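Local coordinates for chorismate mutase and shikimate 5-dehydrogenase fusion protein (PDB 3FBT) that probably catalyses the reversible NADPH-linked reduction of 3-dehydroshikimate to shikimate through the dehydrogenase part of a fusion with chorismate mutase, at residues G9-K14 with L62-P67; E71-L76 with G87-L92; F102-I107 with A245-I250. All coordinates share one frame; numbering follows the deposited sequence.

Interaction 1 of 3, residues G9-K14 with L62-P67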
loop_
_atom_site.group_PDB
_atom_site.type_symbol
_atom_site.label_atom_id
_atom_site.label_comp_id
_atom_site.label_asym_id
_atom_site.label_seq_id
_atom_site.Cartn_x
_atom_site.Cartn_y
_atom_site.Cartn_z
ATOM N N GLY A 9 -3.291 -7.239 0.139
ATOM C CA GLY A 9 -3.488 -7.295 1.569
ATOM C C GLY A 9 -4.684 -8.091 1.989
ATOM O O GLY A 9 -5.373 -8.709 1.150
ATOM N N LEU A 10 -5.001 -8.007 3.268
ATOM C CA LEU A 10 -6.196 -8.678 3.837
ATOM C C LEU A 10 -6.933 -7.570 4.577
ATOM O O LEU A 10 -6.350 -6.826 5.395
ATOM C CB LEU A 10 -5.789 -9.731 4.889
ATOM C CG LEU A 10 -6.897 -10.385 5.787
ATOM C CD1 LEU A 10 -7.931 -11.142 4.906
ATOM C CD2 LEU A 10 -6.295 -11.413 6.875
ATOM N N ILE A 11 -8.219 -7.467 4.347
ATOM C CA ILE A 11 -8.940 -6.563 5.243
ATOM C C ILE A 11 -9.893 -7.338 6.215
ATOM O O ILE A 11 -10.571 -8.310 5.830
ATOM C CB ILE A 11 -9.615 -5.459 4.404
ATOM C CG1 ILE A 11 -10.483 -4.582 5.237
ATOM C CG2 ILE A 11 -10.583 -6.093 3.369
ATOM C CD1 ILE A 11 -10.589 -3.218 4.570
ATOM N N GLY A 12 -9.928 -6.887 7.471
ATOM C CA GLY A 12 -10.779 -7.431 8.499
ATOM C C GLY A 12 -10.954 -6.335 9.543
ATOM O O GLY A 12 -10.376 -5.306 9.447
ATOM N N GLU A 13 -11.771 -6.540 10.552
ATOM C CA GLU A 13 -11.986 -5.474 11.537
ATOM C C GLU A 13 -10.852 -5.422 12.553
ATOM O O GLU A 13 -10.301 -4.352 12.834
ATOM C CB GLU A 13 -13.326 -5.697 12.222
ATOM C CG GLU A 13 -13.714 -4.631 13.256
ATOM C CD GLU A 13 -14.794 -5.167 14.147
ATOM O OE1 GLU A 13 -15.861 -4.562 14.231
ATOM O OE2 GLU A 13 -14.576 -6.246 14.732
ATOM N N LYS A 14 -10.471 -6.573 13.086
ATOM C CA LYS A 14 -9.265 -6.658 13.901
ATOM C C LYS A 14 -8.399 -7.823 13.464
ATOM O O LYS A 14 -8.855 -8.937 13.452
ATOM C CB LYS A 14 -9.648 -6.846 15.380
ATOM C CG LYS A 14 -9.397 -5.603 16.202
ATOM C CD LYS A 14 -9.969 -5.692 17.633
ATOM C CE LYS A 14 -8.864 -5.989 18.644
ATOM N NZ LYS A 14 -7.827 -4.859 18.701
ATOM N N LEU A 62 -7.210 -7.742 -2.812
ATOM C CA LEU A 62 -7.463 -7.887 -1.338
ATOM C C LEU A 62 -8.103 -9.217 -0.969
ATOM O O LEU A 62 -9.017 -9.679 -1.637
ATOM C CB LEU A 62 -8.452 -6.812 -0.797
ATOM C CG LEU A 62 -8.015 -5.344 -0.703
ATOM C CD1 LEU A 62 -9.076 -4.359 -0.067
ATOM C CD2 LEU A 62 -6.757 -5.303 0.090
ATOM N N ASN A 63 -7.626 -9.852 0.077
ATOM C CA ASN A 63 -8.424 -10.857 0.746
ATOM C C ASN A 63 -9.357 -10.167 1.779
ATOM O O ASN A 63 -9.074 -9.080 2.290
ATOM C CB ASN A 63 -7.526 -11.877 1.432
ATOM C CG ASN A 63 -6.821 -12.811 0.441
ATOM O OD1 ASN A 63 -5.636 -12.995 0.504
ATOM N ND2 ASN A 63 -7.561 -13.402 -0.426
ATOM N N VAL A 64 -10.492 -10.787 2.049
ATOM C CA VAL A 64 -11.456 -10.233 2.995
ATOM C C VAL A 64 -11.676 -11.295 4.059
ATOM O O VAL A 64 -11.866 -12.434 3.733
ATOM C CB VAL A 64 -12.776 -10.035 2.359
ATOM C CG1 VAL A 64 -13.739 -9.411 3.370
ATOM C CG2 VAL A 64 -12.647 -9.100 1.031
ATOM N N THR A 65 -11.665 -10.930 5.325
ATOM C CA THR A 65 -12.049 -11.884 6.399
ATOM C C THR A 65 -13.197 -11.298 7.242
ATOM O O THR A 65 -13.950 -10.429 6.774
ATOM C CB THR A 65 -10.831 -12.240 7.282
ATOM O OG1 THR A 65 -11.097 -13.383 8.132
ATOM C CG2 THR A 65 -10.406 -11.029 8.126
ATOM N N ILE A 66 -13.307 -11.753 8.506
ATOM C CA ILE A 66 -14.403 -11.370 9.381
ATOM C C ILE A 66 -14.241 -9.954 9.847
ATOM O O ILE A 66 -13.158 -9.537 10.145
ATOM C CB ILE A 66 -14.303 -12.171 10.717
ATOM C CG1 ILE A 66 -14.770 -13.613 10.525
ATOM C CG2 ILE A 66 -15.044 -11.379 11.905
ATOM C CD1 ILE A 66 -16.248 -13.739 10.161
ATOM N N PRO A 67 -15.340 -9.206 9.971
ATOM C CA PRO A 67 -16.723 -9.584 9.643
ATOM C C PRO A 67 -17.224 -9.113 8.316
ATOM O O PRO A 67 -18.358 -8.684 8.268
ATOM C CB PRO A 67 -17.568 -8.817 10.677
ATOM C CG PRO A 67 -16.706 -7.593 11.028
ATOM C CD PRO A 67 -15.251 -7.990 10.789
#
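Residues Gly9-Gly12 and Leu62-Val64 run side by side as parallel strands whose axes approach to 4.5 Å with a 31° twist, and backbone bonds alternate between them: Asn63 N to Gly9 O at 2.7 Å, Ile11 N to Asn63 O at 2.8 Å and Thr65 N to Ile11 O at 2.9 Å. Past the strand ends a weak bond runs from Glu13 N to Ile66 O. On one face, Leu10 holds CG anti to its backbone N (chi1 170°); with chi2 at 61°, this turns CD1 against the neighbouring strand, 3.6 Å from Asn63 CB, with Thr65 CB just beyond. The carboxamide of Asn63 points on from this face and is held by Tyr37 and by Ser247 of helix 237-252. On the other face the contact is between apolar side chains: the CG2 branch of Ile11 meets Leu62 CD1 at 4.1 Å and, more loosely, Val64 CG2, the Ile11 and Leu62 side chains crossing at a slant. Where the strands end, Thr65 CG2 sits 3.6 Å from Gly12 CA, and the ring of Pro67, which follows a cis peptide bond, brings CD to 3.3 Å from Glu13 CB. Strand 6-12, paired on its other side with strand 35-41, is an inner strand of the mixed sheet of the substrate-binding domain, and the adjoining turn presents Thr65, predicted to bind shikimate, as in other shikimate dehydrogenases.

Interaction 2 of 3, residues E71-L76 with G87-L92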
loop_
_atom_site.group_PDB
_atom_site.type_symbol
_atom_site.label_atom_id
_atom_site.label_comp_id
_atom_site.label_asym_id
_atom_site.label_seq_id
_atom_site.Cartn_x
_atom_site.Cartn_y
_atom_site.Cartn_z
ATOM N N GLU A 71 -20.850 -8.680 3.944
ATOM C CA GLU A 71 -21.121 -7.243 3.800
ATOM C C GLU A 71 -20.443 -6.624 2.599
ATOM O O GLU A 71 -21.031 -5.782 1.906
ATOM C CB GLU A 71 -20.661 -6.499 5.016
ATOM C CG GLU A 71 -21.437 -6.876 6.207
ATOM C CD GLU A 71 -22.837 -6.424 6.017
ATOM O OE1 GLU A 71 -23.015 -5.176 6.023
ATOM O OE2 GLU A 71 -23.721 -7.305 5.798
ATOM N N VAL A 72 -19.228 -7.081 2.320
ATOM C CA VAL A 72 -18.471 -6.570 1.194
ATOM C C VAL A 72 -19.142 -6.818 -0.120
ATOM O O VAL A 72 -18.853 -6.121 -1.075
ATOM C CB VAL A 72 -17.010 -7.140 1.134
ATOM C CG1 VAL A 72 -17.010 -8.577 0.553
ATOM C CG2 VAL A 72 -16.192 -6.266 0.288
ATOM N N MET A 73 -20.048 -7.785 -0.185
ATOM C CA MET A 73 -20.687 -8.099 -1.447
ATOM C C MET A 73 -21.475 -6.869 -2.006
ATOM O O MET A 73 -21.682 -6.736 -3.210
ATOM C CB MET A 73 -21.579 -9.361 -1.295
ATOM C CG MET A 73 -20.804 -10.710 -0.993
ATOM S SD MET A 73 -21.998 -12.111 -0.796
ATOM C CE MET A 73 -21.313 -13.490 -1.717
ATOM N N LYS A 74 -21.919 -5.989 -1.123
ATOM C CA LYS A 74 -22.646 -4.784 -1.502
ATOM C C LYS A 74 -21.867 -3.881 -2.466
ATOM O O LYS A 74 -22.454 -3.066 -3.186
ATOM C CB LYS A 74 -23.001 -3.985 -0.242
ATOM C CG LYS A 74 -24.249 -4.508 0.438
ATOM C CD LYS A 74 -24.351 -4.038 1.869
ATOM C CE LYS A 74 -25.641 -4.583 2.557
ATOM N NZ LYS A 74 -25.576 -6.024 3.012
ATOM N N GLU A 75 -20.552 -4.076 -2.499
ATOM C CA GLU A 75 -19.648 -3.157 -3.144
ATOM C C GLU A 75 -19.231 -3.623 -4.520
ATOM O O GLU A 75 -18.573 -2.905 -5.227
ATOM C CB GLU A 75 -18.410 -2.997 -2.276
ATOM C CG GLU A 75 -18.731 -2.538 -0.870
ATOM C CD GLU A 75 -19.399 -1.188 -0.865
ATOM O OE1 GLU A 75 -19.335 -0.476 -1.903
ATOM O OE2 GLU A 75 -20.002 -0.831 0.180
ATOM N N LEU A 76 -19.595 -4.831 -4.896
ATOM C CA LEU A 76 -18.934 -5.468 -6.027
ATOM C C LEU A 76 -19.852 -5.360 -7.216
ATOM O O LEU A 76 -21.062 -5.489 -7.057
ATOM C CB LEU A 76 -18.677 -6.952 -5.726
ATOM C CG LEU A 76 -17.976 -7.244 -4.383
ATOM C CD1 LEU A 76 -17.591 -8.709 -4.185
ATOM C CD2 LEU A 76 -16.724 -6.453 -4.345
ATOM N N GLY A 87 -22.382 -17.838 -0.625
ATOM C CA GLY A 87 -22.845 -16.697 0.151
ATOM C C GLY A 87 -21.760 -15.829 0.823
ATOM O O GLY A 87 -22.035 -15.149 1.798
ATOM N N ALA A 88 -20.515 -15.842 0.351
ATOM C CA ALA A 88 -19.459 -15.100 1.055
ATOM C C ALA A 88 -18.301 -14.927 0.098
ATOM O O ALA A 88 -17.993 -15.800 -0.701
ATOM C CB ALA A 88 -18.976 -15.857 2.328
ATOM N N VAL A 89 -17.648 -13.794 0.203
ATOM C CA VAL A 89 -16.553 -13.489 -0.702
ATOM C C VAL A 89 -15.344 -13.372 0.138
ATOM O O VAL A 89 -15.381 -12.661 1.158
ATOM C CB VAL A 89 -16.884 -12.165 -1.486
ATOM C CG1 VAL A 89 -15.638 -11.513 -2.005
ATOM C CG2 VAL A 89 -17.880 -12.516 -2.651
ATOM N N ASN A 90 -14.248 -14.064 -0.191
ATOM C CA ASN A 90 -13.018 -13.735 0.570
ATOM C C ASN A 90 -11.927 -13.134 -0.299
ATOM O O ASN A 90 -10.835 -12.936 0.198
ATOM C CB ASN A 90 -12.417 -14.968 1.271
ATOM C CG ASN A 90 -11.752 -15.867 0.285
ATOM O OD1 ASN A 90 -12.114 -15.833 -0.874
ATOM N ND2 ASN A 90 -10.753 -16.655 0.706
ATOM N N THR A 91 -12.196 -12.854 -1.586
ATOM C CA THR A 91 -11.137 -12.377 -2.504
ATOM C C THR A 91 -11.728 -11.283 -3.444
ATOM O O THR A 91 -12.809 -11.488 -4.011
ATOM C CB THR A 91 -10.612 -13.519 -3.421
ATOM O OG1 THR A 91 -10.066 -14.588 -2.644
ATOM C CG2 THR A 91 -9.585 -13.017 -4.463
ATOM N N LEU A 92 -11.044 -10.140 -3.580
ATOM C CA LEU A 92 -11.541 -9.030 -4.378
ATOM C C LEU A 92 -10.542 -8.727 -5.490
ATOM O O LEU A 92 -9.381 -8.644 -5.232
ATOM C CB LEU A 92 -11.781 -7.785 -3.546
ATOM C CG LEU A 92 -12.531 -7.989 -2.218
ATOM C CD1 LEU A 92 -12.670 -6.626 -1.580
ATOM C CD2 LEU A 92 -13.924 -8.529 -2.482
#
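Val89 is met by three side chains of residues 71-76. The tip of Leu76, CD1, faces Val89 CG1 end to end at 4.1 Å, and Val72 CG1 reaches the same methyl at about a right angle. Met73 takes the other branch, its CG and CE both against Val89 CG2, CE at 3.7 Å. A bend in the thioether (chi3 136°) also sets CE over the peptide that joins Gly87 to Ala88, 3.2 Å from Ala88 N. Leu92 offers CD1 to Val72 CG2 and CD2 to both methyls of Leu76, 4.0 Å from Leu76 CD2. All this packing lays a short 3-10 turn, residues 72-75, against one face of the substrate-binding domain's sheet, the face that carries Leu92, and a classic beta bulge places Asn90 and Thr91 together opposite Phe102. Three successive backbone bonds reaching three residues back, such as Glu75 N to Val72 O (3.0 Å), hold the turn. Asn90, predicted to bind shikimate, points the other way; its OD1 accepts from Thr91 OG1, which stands above the amide plane, and from Thr104 N. The backbone of Val89 also pairs with that of Lys69, the predicted proton acceptor, and Ala88 O receives Asn103 ND2.

Interaction 3 of 3, residues F102-I107 with A245-I250. With SO4 (sulfate ion), chain G.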
loop_
_atom_site.group_PDB
_atom_site.type_symbol
_atom_site.label_atom_id
_atom_site.label_comp_id
_atom_site.label_asym_id
_atom_site.label_seq_id
_atom_site.Cartn_x
_atom_site.Cartn_y
_atom_site.Cartn_z
ATOM N N PHE A 102 -14.686 -13.184 -5.424
ATOM C CA PHE A 102 -14.501 -14.622 -5.555
ATOM C C PHE A 102 -14.428 -15.223 -4.195
ATOM O O PHE A 102 -14.343 -14.523 -3.198
ATOM C CB PHE A 102 -13.189 -14.929 -6.303
ATOM C CG PHE A 102 -13.161 -14.286 -7.692
ATOM C CD1 PHE A 102 -13.439 -15.031 -8.808
ATOM C CD2 PHE A 102 -12.957 -12.901 -7.836
ATOM C CE1 PHE A 102 -13.448 -14.416 -10.102
ATOM C CE2 PHE A 102 -12.944 -12.291 -9.117
ATOM C CZ PHE A 102 -13.192 -13.052 -10.237
ATOM N N ASN A 103 -14.337 -16.541 -4.187
ATOM C CA ASN A 103 -14.165 -17.279 -2.988
ATOM C C ASN A 103 -13.141 -18.322 -3.216
ATOM O O ASN A 103 -13.417 -19.309 -3.877
ATOM C CB ASN A 103 -15.475 -17.956 -2.562
ATOM C CG ASN A 103 -15.359 -18.521 -1.161
ATOM O OD1 ASN A 103 -14.530 -19.357 -0.911
ATOM N ND2 ASN A 103 -16.102 -17.969 -0.233
ATOM N N THR A 104 -11.943 -18.127 -2.666
ATOM C CA THR A 104 -10.860 -19.092 -2.848
ATOM C C THR A 104 -10.631 -20.014 -1.624
ATOM O O THR A 104 -9.763 -20.831 -1.680
ATOM C CB THR A 104 -9.533 -18.348 -3.106
ATOM O OG1 THR A 104 -9.300 -17.550 -1.971
ATOM C CG2 THR A 104 -9.646 -17.408 -4.385
ATOM N N ASP A 105 -11.433 -19.909 -0.550
ATOM C CA ASP A 105 -11.508 -21.009 0.456
ATOM C C ASP A 105 -11.996 -22.330 -0.175
ATOM O O ASP A 105 -11.456 -23.430 0.125
ATOM C CB ASP A 105 -12.480 -20.655 1.591
ATOM C CG ASP A 105 -11.952 -19.505 2.457
ATOM O OD1 ASP A 105 -10.707 -19.454 2.649
ATOM O OD2 ASP A 105 -12.749 -18.627 2.880
ATOM N N TYR A 106 -13.040 -22.223 -0.979
ATOM C CA TYR A 106 -13.596 -23.372 -1.729
ATOM C C TYR A 106 -12.486 -24.051 -2.531
ATOM O O TYR A 106 -12.326 -25.305 -2.514
ATOM C CB TYR A 106 -14.673 -22.850 -2.676
ATOM C CG TYR A 106 -15.327 -23.931 -3.516
ATOM C CD1 TYR A 106 -16.514 -24.492 -3.123
ATOM C CD2 TYR A 106 -14.722 -24.407 -4.701
ATOM C CE1 TYR A 106 -17.142 -25.496 -3.867
ATOM C CE2 TYR A 106 -15.328 -25.439 -5.474
ATOM C CZ TYR A 106 -16.543 -25.986 -5.028
ATOM O OH TYR A 106 -17.212 -26.995 -5.746
ATOM N N ILE A 107 -11.653 -23.229 -3.202
ATOM C CA ILE A 107 -10.629 -23.781 -4.113
ATOM C C ILE A 107 -9.544 -24.383 -3.262
ATOM O O ILE A 107 -9.036 -25.468 -3.521
ATOM C CB ILE A 107 -10.024 -22.679 -5.003
ATOM C CG1 ILE A 107 -11.133 -21.999 -5.797
ATOM C CG2 ILE A 107 -8.998 -23.279 -5.957
ATOM C CD1 ILE A 107 -10.652 -21.126 -6.981
ATOM N N ALA A 245 -2.311 -18.967 -3.190
ATOM C CA ALA A 245 -1.941 -19.131 -4.628
ATOM C C ALA A 245 -3.106 -18.782 -5.527
ATOM O O ALA A 245 -3.024 -18.014 -6.540
ATOM C CB ALA A 245 -1.429 -20.618 -4.929
ATOM N N ALA A 246 -4.254 -19.297 -5.155
ATOM C CA ALA A 246 -5.409 -19.023 -5.994
ATOM C C ALA A 246 -5.808 -17.523 -5.979
ATOM O O ALA A 246 -6.321 -17.017 -6.953
ATOM C CB ALA A 246 -6.613 -19.959 -5.633
ATOM N N SER A 247 -5.633 -16.827 -4.862
ATOM C CA SER A 247 -5.972 -15.416 -4.888
ATOM C C SER A 247 -5.065 -14.724 -5.860
ATOM O O SER A 247 -5.521 -13.826 -6.596
ATOM C CB SER A 247 -5.899 -14.767 -3.458
ATOM O OG SER A 247 -6.884 -15.427 -2.641
ATOM N N GLU A 248 -3.781 -15.108 -5.815
ATOM C CA GLU A 248 -2.750 -14.392 -6.565
ATOM C C GLU A 248 -2.989 -14.655 -8.043
ATOM O O GLU A 248 -2.693 -13.761 -8.881
ATOM C CB GLU A 248 -1.340 -14.856 -6.212
ATOM C CG GLU A 248 -0.806 -14.361 -4.877
ATOM C CD GLU A 248 -0.674 -12.848 -4.778
ATOM O OE1 GLU A 248 -0.649 -12.135 -5.830
ATOM O OE2 GLU A 248 -0.611 -12.354 -3.622
ATOM N N GLU A 249 -3.508 -15.870 -8.347
ATOM C CA GLU A 249 -3.865 -16.239 -9.726
ATOM C C GLU A 249 -4.943 -15.325 -10.206
ATOM O O GLU A 249 -4.890 -14.835 -11.314
ATOM C CB GLU A 249 -4.340 -17.700 -9.852
ATOM C CG GLU A 249 -3.208 -18.789 -9.538
ATOM C CD GLU A 249 -3.766 -20.242 -9.584
ATOM O OE1 GLU A 249 -2.969 -21.177 -9.759
ATOM O OE2 GLU A 249 -5.002 -20.466 -9.482
ATOM N N ILE A 250 -5.969 -15.097 -9.391
ATOM C CA ILE A 250 -7.022 -14.251 -9.870
ATOM C C ILE A 250 -6.598 -12.756 -9.976
ATOM O O ILE A 250 -6.999 -12.038 -10.914
ATOM C CB ILE A 250 -8.235 -14.392 -8.952
ATOM C CG1 ILE A 250 -8.919 -15.798 -9.091
ATOM C CG2 ILE A 250 -9.145 -13.226 -9.137
ATOM C CD1 ILE A 250 -9.715 -16.216 -7.759
HETATM S S SO4 G . -14.166 -19.049 -7.198
HETATM O O1 SO4 G . -14.784 -20.292 -6.674
HETATM O O2 SO4 G . -14.810 -17.923 -6.530
HETATM O O3 SO4 G . -12.738 -19.237 -6.903
HETATM O O4 SO4 G . -14.110 -18.921 -8.669
#
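Ile250 of helix 237-252 meets Phe102 and Thr104 with two separate branches. CB is directed at the 102-107 segment. From it CG2, anti to the backbone N, passes over one face of the Phe102 ring in a CH-pi contact, 4.1 Å from the centroid and 17° off the normal, displaced toward the CD2-CE2 rim. The other branch leaves CB through CG1, anti to the carbonyl carbon (chi1 -70°), and extends to CD1. This terminal methyl meets Thr104 CG2 tip to tip at 3.6 Å and also lies 4.0 Å from Phe102 CG, near the root of the ring. The two branches thus divide the contact: CG2 on the ring face, CD1 between the ring's root and the threonine methyl. One helical turn earlier, Ala246 CB touches Ile107 CG2 at 4.1 Å and lies 4.2 Å from Thr104 CG2. The polar side of Thr104 faces Ser247: the two hydroxyl oxygens, Thr104 OG1 and Ser247 OG, are 3.3 Å apart, within a buried polar group in which Thr104 OG1 also pairs with Thr91 OG1, and Ser247 OG with Gln243. Farther from helix 237-252, Asn103 N donates a nearly straight bond of 2.8 Å to O2 of a sulfate ion, probably from the crystallisation liquor, while Asn103 OD1 caps the beginning of helix 105-115 by accepting from Tyr106 N. Asp105, predicted to bind shikimate, lies in the first turn of that helix. Helix 237-252 thus packs across the passage from strand 99-102 of the substrate-binding sheet into helix 105-115, whose Tyr106 lies against helices 81-86 and 134-143.

Interactions 1 and 2 share the substrate-binding sheet, where strands 61-64 and 91-94 are neighbours joined by the backbone bonds Leu62 O to Leu92 N and Val64 N to Asn90 O. Interaction 3 takes up the next strand, through Phe102, and brings helix 237-252 against it. Their chemistry differs accordingly: interaction 1 is chiefly main-chain pairing within the sheet, interaction 2 is aliphatic packing of a turn upon it, and interaction 3 mixes apolar contacts with buried hydroxyls. All three are partly buried: interaction 1 has exposed Ile66 at its turn, interactions 2 and 3 no exposed touching residue, and interaction 3 lies nearest the chain's centre. Asn63, Asn90, Thr104 and Ser247 connect them beside the predicted shikimate site.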